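Local atomic coordinates of HemO (Neisseria meningitidis, PDB entry 1J77), a protein that binds heme and probably opens its porphyrin ring oxidatively, as a heme oxygenase. Residues F52-L65 and Y101-E115. Residues are numbered along the deposited sequence; the frame is centred on the assembly and turned at random.
Sequences FHKAVDHIYKDAEL and YEAGNKAIGWLYCAE. With HEM (protoporphyrin IX containing Fe), chain B.
Phe-52 sets its CE2 against Ala-114 CB (3.7 Å), where helices 39-60 and 104-119 of the all-helical heme oxygenase fold pack at a steep angle: the axes of 52-60 and 104-115 come within 9.7 Å and cross at -124°. With CG anti to the backbone N, the ring extends toward the heme. CBC of the porphyrin lies over one ring face near the rim, and Cys-113 SG approaches CZ obliquely, so Phe-52 and Cys-113 both line the heme pocket. The residue before Cys-113, Tyr-112, donates a hydrogen bond from its OH to propionate oxygen O1D of the heme.

A water accepts from Glu-102 N and donates to Ala-55 O, joining the loop before helix 104-119 to helix 39-60. One turn on from Phe-52, Val-56 divides its methyls between two residues of the other helix, CG1 at the edge of the Trp-110 indole and CG2 against Ala-114 CB.

His-58 stacks face to face on Tyr-101, centroids 3.8 Å apart and planes only 10° off parallel. Its NE2 also donates to Glu-102 O (2.8 Å), in the carbonyl plane on a lone pair, which fixes the imidazole's rotation. Ile-59 wedges between successive turns: CD1 meets Ala-107 CB and Trp-110 CB, both at 3.7 Å, while CG2 reaches Leu-111 CB.

Leu-111 CD1 sits over the Tyr-60 ring, 3.7 Å from its centroid, a CH-pi contact. The buried Tyr-60 hydroxyl is gripped twice, accepting from a water and donating to Glu-115 OE1 at 2.6 Å, on the anti side of a carboxylate turned 80° from the phenol ring. Farther along, Leu-65 CD1 touches Leu-111 CD2 more loosely, at 4.3 Å.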
# COMPACT_ATOMS: atom_id res chain seq x y z
N PHE A 52 5.42 1.66 -5.16
CA PHE A 52 5.19 1.14 -3.81
C PHE A 52 5.11 -0.39 -3.80
O PHE A 52 5.70 -1.07 -2.93
CB PHE A 52 3.95 1.75 -3.17
CG PHE A 52 3.72 1.24 -1.76
CD1 PHE A 52 4.50 1.71 -0.71
CD2 PHE A 52 2.77 0.32 -1.51
CE1 PHE A 52 4.30 1.22 0.58
CE2 PHE A 52 2.59 -0.15 -0.21
CZ PHE A 52 3.34 0.31 0.78
N HIS A 53 4.33 -0.95 -4.70
CA HIS A 53 4.16 -2.41 -4.71
C HIS A 53 5.44 -3.12 -5.16
O HIS A 53 5.74 -4.20 -4.69
CB HIS A 53 2.92 -2.79 -5.52
CG HIS A 53 1.68 -2.61 -4.72
ND1 HIS A 53 0.84 -1.50 -4.80
CD2 HIS A 53 1.21 -3.36 -3.71
CE1 HIS A 53 -0.13 -1.64 -3.93
NE2 HIS A 53 0.07 -2.75 -3.24
N LYS A 54 6.23 -2.52 -6.02
CA LYS A 54 7.54 -3.11 -6.31
C LYS A 54 8.42 -3.17 -5.06
O LYS A 54 9.11 -4.16 -4.80
CB LYS A 54 8.24 -2.34 -7.44
CG LYS A 54 9.70 -2.77 -7.71
CD LYS A 54 9.85 -4.16 -8.16
CE LYS A 54 11.35 -4.55 -8.30
NZ LYS A 54 11.50 -5.77 -9.12
N ALA A 55 8.43 -2.10 -4.28
CA ALA A 55 9.23 -1.96 -3.09
C ALA A 55 8.94 -3.02 -2.03
O ALA A 55 9.77 -3.21 -1.13
CB ALA A 55 9.06 -0.57 -2.49
N VAL A 56 7.75 -3.61 -2.07
CA VAL A 56 7.43 -4.62 -1.08
C VAL A 56 7.43 -6.02 -1.64
O VAL A 56 7.19 -6.98 -0.91
CB VAL A 56 6.11 -4.34 -0.34
CG1 VAL A 56 6.17 -3.06 0.51
CG2 VAL A 56 4.91 -4.38 -1.29
N ASP A 57 7.75 -6.16 -2.92
CA ASP A 57 7.69 -7.43 -3.62
C ASP A 57 8.54 -8.53 -2.99
O ASP A 57 8.08 -9.64 -2.88
CB ASP A 57 8.06 -7.24 -5.10
CG ASP A 57 7.52 -8.36 -5.92
OD1 ASP A 57 8.32 -9.07 -6.60
OD2 ASP A 57 6.30 -8.61 -5.87
N HIS A 58 9.74 -8.16 -2.59
CA HIS A 58 10.68 -9.12 -1.99
C HIS A 58 10.22 -9.53 -0.57
O HIS A 58 10.65 -10.59 -0.04
CB HIS A 58 12.08 -8.50 -1.95
CG HIS A 58 12.23 -7.38 -0.97
ND1 HIS A 58 11.54 -6.18 -1.10
CD2 HIS A 58 12.90 -7.28 0.21
CE1 HIS A 58 11.83 -5.39 -0.08
NE2 HIS A 58 12.63 -6.04 0.75
N ILE A 59 9.40 -8.70 0.07
CA ILE A 59 8.88 -9.04 1.39
C ILE A 59 7.76 -10.07 1.25
O ILE A 59 7.68 -11.01 2.03
CB ILE A 59 8.40 -7.77 2.12
CG1 ILE A 59 9.54 -6.76 2.22
CG2 ILE A 59 7.83 -8.15 3.54
CD1 ILE A 59 9.15 -5.43 2.85
N TYR A 60 6.91 -9.92 0.24
CA TYR A 60 5.82 -10.88 -0.01
C TYR A 60 6.38 -12.24 -0.36
O TYR A 60 5.76 -13.26 -0.05
CB TYR A 60 4.82 -10.42 -1.10
CG TYR A 60 3.72 -9.48 -0.56
CD1 TYR A 60 3.78 -8.10 -0.75
CD2 TYR A 60 2.61 -9.98 0.09
CE1 TYR A 60 2.80 -7.26 -0.25
CE2 TYR A 60 1.63 -9.17 0.59
CZ TYR A 60 1.72 -7.80 0.42
OH TYR A 60 0.70 -7.00 0.93
N LYS A 61 7.58 -12.23 -0.92
CA LYS A 61 8.21 -13.48 -1.36
C LYS A 61 9.24 -13.99 -0.36
O LYS A 61 9.97 -14.98 -0.64
CB LYS A 61 8.91 -13.25 -2.70
CG LYS A 61 7.97 -13.00 -3.88
CD LYS A 61 8.68 -12.46 -5.13
CE LYS A 61 7.78 -12.45 -6.34
NZ LYS A 61 8.36 -11.74 -7.53
N ASP A 62 9.38 -13.31 0.76
CA ASP A 62 10.40 -13.69 1.74
C ASP A 62 10.25 -15.13 2.23
O ASP A 62 9.18 -15.57 2.60
CB ASP A 62 10.36 -12.69 2.89
CG ASP A 62 11.47 -12.92 3.90
OD1 ASP A 62 11.23 -13.58 4.93
OD2 ASP A 62 12.61 -12.47 3.69
N ALA A 63 11.32 -15.92 2.16
CA ALA A 63 11.15 -17.32 2.57
C ALA A 63 10.71 -17.48 4.02
O ALA A 63 9.81 -18.21 4.30
CB ALA A 63 12.40 -18.11 2.34
N GLU A 64 11.35 -16.78 4.94
CA GLU A 64 10.97 -16.85 6.35
C GLU A 64 9.51 -16.44 6.61
O GLU A 64 8.76 -17.15 7.28
CB GLU A 64 11.91 -16.02 7.20
CG GLU A 64 11.78 -16.27 8.69
CD GLU A 64 13.12 -16.18 9.40
OE1 GLU A 64 13.50 -15.05 9.78
OE2 GLU A 64 13.80 -17.23 9.58
N LEU A 65 9.08 -15.32 6.04
CA LEU A 65 7.71 -14.93 6.23
C LEU A 65 6.70 -15.86 5.58
O LEU A 65 5.59 -15.95 6.05
CB LEU A 65 7.46 -13.52 5.72
CG LEU A 65 8.19 -12.48 6.57
CD1 LEU A 65 8.01 -11.08 5.93
CD2 LEU A 65 7.66 -12.51 8.01
N TYR A 101 14.54 -1.58 0.22
CA TYR A 101 14.53 -3.03 0.17
C TYR A 101 14.71 -3.42 1.62
O TYR A 101 15.78 -3.89 2.05
CB TYR A 101 15.69 -3.49 -0.73
CG TYR A 101 15.69 -4.92 -1.18
CD1 TYR A 101 15.00 -5.33 -2.33
CD2 TYR A 101 16.44 -5.88 -0.53
CE1 TYR A 101 15.04 -6.64 -2.77
CE2 TYR A 101 16.48 -7.15 -0.96
CZ TYR A 101 15.79 -7.56 -2.09
OH TYR A 101 15.92 -8.87 -2.54
N GLU A 102 13.62 -3.31 2.36
CA GLU A 102 13.69 -3.44 3.80
C GLU A 102 13.74 -4.91 4.22
O GLU A 102 13.31 -5.82 3.49
CB GLU A 102 12.51 -2.70 4.46
CG GLU A 102 12.67 -2.53 5.97
CD GLU A 102 13.98 -1.92 6.39
OE1 GLU A 102 14.02 -0.65 6.42
OE2 GLU A 102 14.97 -2.71 6.71
N ALA A 103 14.25 -5.12 5.43
CA ALA A 103 14.43 -6.47 5.95
C ALA A 103 14.07 -6.54 7.42
O ALA A 103 13.84 -5.51 8.06
CB ALA A 103 15.88 -6.89 5.77
N GLY A 104 13.98 -7.78 7.93
CA GLY A 104 13.79 -8.01 9.35
C GLY A 104 12.49 -7.49 9.92
O GLY A 104 11.42 -7.58 9.29
N ASN A 105 12.55 -7.02 11.16
CA ASN A 105 11.35 -6.56 11.84
C ASN A 105 10.72 -5.36 11.11
O ASN A 105 9.51 -5.30 10.99
CB ASN A 105 11.65 -6.26 13.30
CG ASN A 105 12.01 -7.54 14.10
OD1 ASN A 105 11.40 -8.58 13.91
ND2 ASN A 105 12.99 -7.43 14.99
N LYS A 106 11.55 -4.45 10.65
CA LYS A 106 11.06 -3.25 9.95
C LYS A 106 10.29 -3.70 8.71
O LYS A 106 9.28 -3.05 8.35
CB LYS A 106 12.19 -2.29 9.61
CG LYS A 106 12.73 -1.49 10.80
CD LYS A 106 13.91 -0.63 10.42
CE LYS A 106 13.53 0.82 10.33
NZ LYS A 106 14.67 1.74 10.00
N ALA A 107 10.72 -4.78 8.04
CA ALA A 107 10.01 -5.25 6.84
C ALA A 107 8.60 -5.71 7.17
O ALA A 107 7.71 -5.64 6.34
CB ALA A 107 10.82 -6.35 6.07
N ILE A 108 8.38 -6.20 8.39
CA ILE A 108 7.04 -6.59 8.82
C ILE A 108 6.08 -5.38 8.82
O ILE A 108 4.95 -5.53 8.43
CB ILE A 108 7.09 -7.30 10.20
CG1 ILE A 108 7.99 -8.54 10.11
CG2 ILE A 108 5.69 -7.72 10.60
CD1 ILE A 108 8.39 -9.09 11.47
N GLY A 109 6.59 -4.24 9.24
CA GLY A 109 5.85 -2.97 9.12
C GLY A 109 5.47 -2.57 7.70
O GLY A 109 4.36 -2.09 7.48
N TRP A 110 6.38 -2.73 6.75
CA TRP A 110 6.07 -2.50 5.33
C TRP A 110 5.01 -3.44 4.85
O TRP A 110 4.12 -3.07 4.07
CB TRP A 110 7.31 -2.60 4.42
CG TRP A 110 8.26 -1.48 4.57
CD1 TRP A 110 9.04 -1.18 5.63
CD2 TRP A 110 8.56 -0.51 3.57
NE1 TRP A 110 9.74 -0.04 5.38
CE2 TRP A 110 9.50 0.37 4.10
CE3 TRP A 110 8.12 -0.31 2.27
CZ2 TRP A 110 10.02 1.47 3.37
CZ3 TRP A 110 8.63 0.77 1.55
CH2 TRP A 110 9.55 1.65 2.12
N LEU A 111 5.10 -4.70 5.26
CA LEU A 111 4.09 -5.63 4.91
C LEU A 111 2.67 -5.27 5.44
O LEU A 111 1.70 -5.41 4.71
CB LEU A 111 4.52 -7.05 5.36
CG LEU A 111 3.52 -8.15 5.01
CD1 LEU A 111 3.26 -8.30 3.59
CD2 LEU A 111 3.99 -9.48 5.63
N TYR A 112 2.60 -4.89 6.70
CA TYR A 112 1.36 -4.36 7.30
C TYR A 112 0.80 -3.21 6.44
O TYR A 112 -0.38 -3.24 6.04
CB TYR A 112 1.64 -3.91 8.74
CG TYR A 112 0.54 -3.02 9.29
CD1 TYR A 112 -0.68 -3.56 9.73
CD2 TYR A 112 0.72 -1.65 9.32
CE1 TYR A 112 -1.69 -2.72 10.18
CE2 TYR A 112 -0.30 -0.80 9.75
CZ TYR A 112 -1.51 -1.34 10.19
OH TYR A 112 -2.52 -0.47 10.64
N CYS A 113 1.64 -2.26 6.08
CA CYS A 113 1.21 -1.07 5.31
C CYS A 113 0.67 -1.51 3.97
O CYS A 113 -0.43 -1.12 3.58
CB CYS A 113 2.40 -0.18 5.15
SG CYS A 113 2.10 1.34 4.36
N ALA A 114 1.42 -2.34 3.23
CA ALA A 114 0.91 -2.76 1.96
C ALA A 114 -0.35 -3.60 2.02
O ALA A 114 -1.24 -3.47 1.17
CB ALA A 114 2.02 -3.52 1.14
N GLU A 115 -0.42 -4.51 3.00
CA GLU A 115 -1.54 -5.39 3.04
C GLU A 115 -2.80 -4.63 3.52
O GLU A 115 -3.91 -4.85 2.99
CB GLU A 115 -1.22 -6.66 3.82
CG GLU A 115 -2.25 -7.77 3.59
CD GLU A 115 -2.47 -8.14 2.15
OE1 GLU A 115 -1.51 -8.24 1.36
OE2 GLU A 115 -3.63 -8.36 1.77
CHA HEM B . -7.21 0.94 6.23
CHB HEM B . -9.07 4.39 3.38
CHC HEM B . -4.80 4.76 1.06
CHD HEM B . -2.82 1.65 4.25
C1A HEM B . -8.10 1.77 5.60
C2A HEM B . -9.57 1.81 5.82
C3A HEM B . -10.05 2.76 5.02
C4A HEM B . -8.95 3.37 4.29
CMA HEM B . -11.53 3.17 4.91
CAA HEM B . -10.45 0.90 6.73
CBA HEM B . -11.00 -0.24 5.88
CGA HEM B . -11.75 -1.26 6.71
O1A HEM B . -11.53 -1.29 7.96
O2A HEM B . -12.58 -2.02 6.12
C1B HEM B . -8.09 4.80 2.49
C2B HEM B . -8.27 5.75 1.44
C3B HEM B . -7.07 5.90 0.80
C4B HEM B . -6.14 4.96 1.42
CMB HEM B . -9.64 6.44 1.19
CAB HEM B . -6.75 6.76 -0.42
CBB HEM B . -7.32 7.94 -0.61
C1C HEM B . -3.92 3.91 1.69
C2C HEM B . -2.55 3.64 1.27
C3C HEM B . -2.00 2.83 2.19
C4C HEM B . -3.00 2.46 3.16
CMC HEM B . -1.88 4.31 0.07
CAC HEM B . -0.58 2.27 2.23
CBC HEM B . 0.38 2.86 1.54
C1D HEM B . -3.83 1.22 5.05
C2D HEM B . -3.61 0.28 6.13
C3D HEM B . -4.95 0.07 6.76
C4D HEM B . -5.85 0.89 5.98
CMD HEM B . -2.27 -0.33 6.52
CAD HEM B . -5.33 -0.87 7.91
CBD HEM B . -5.66 -0.14 9.17
CGD HEM B . -5.89 -1.23 10.19
O1D HEM B . -4.88 -1.66 10.81
O2D HEM B . -7.07 -1.61 10.43
NA HEM B . -7.79 2.72 4.66
NB HEM B . -6.77 4.36 2.48
NC HEM B . -4.14 3.17 2.82
ND HEM B . -5.18 1.59 4.97
FE HEM B . -5.95 3.03 3.82
O HOH W 1 11.06 -2.18 1.25
O HOH W 2 -0.11 -5.60 -1.35
O HOH W 3 -6.32 1.58 2.56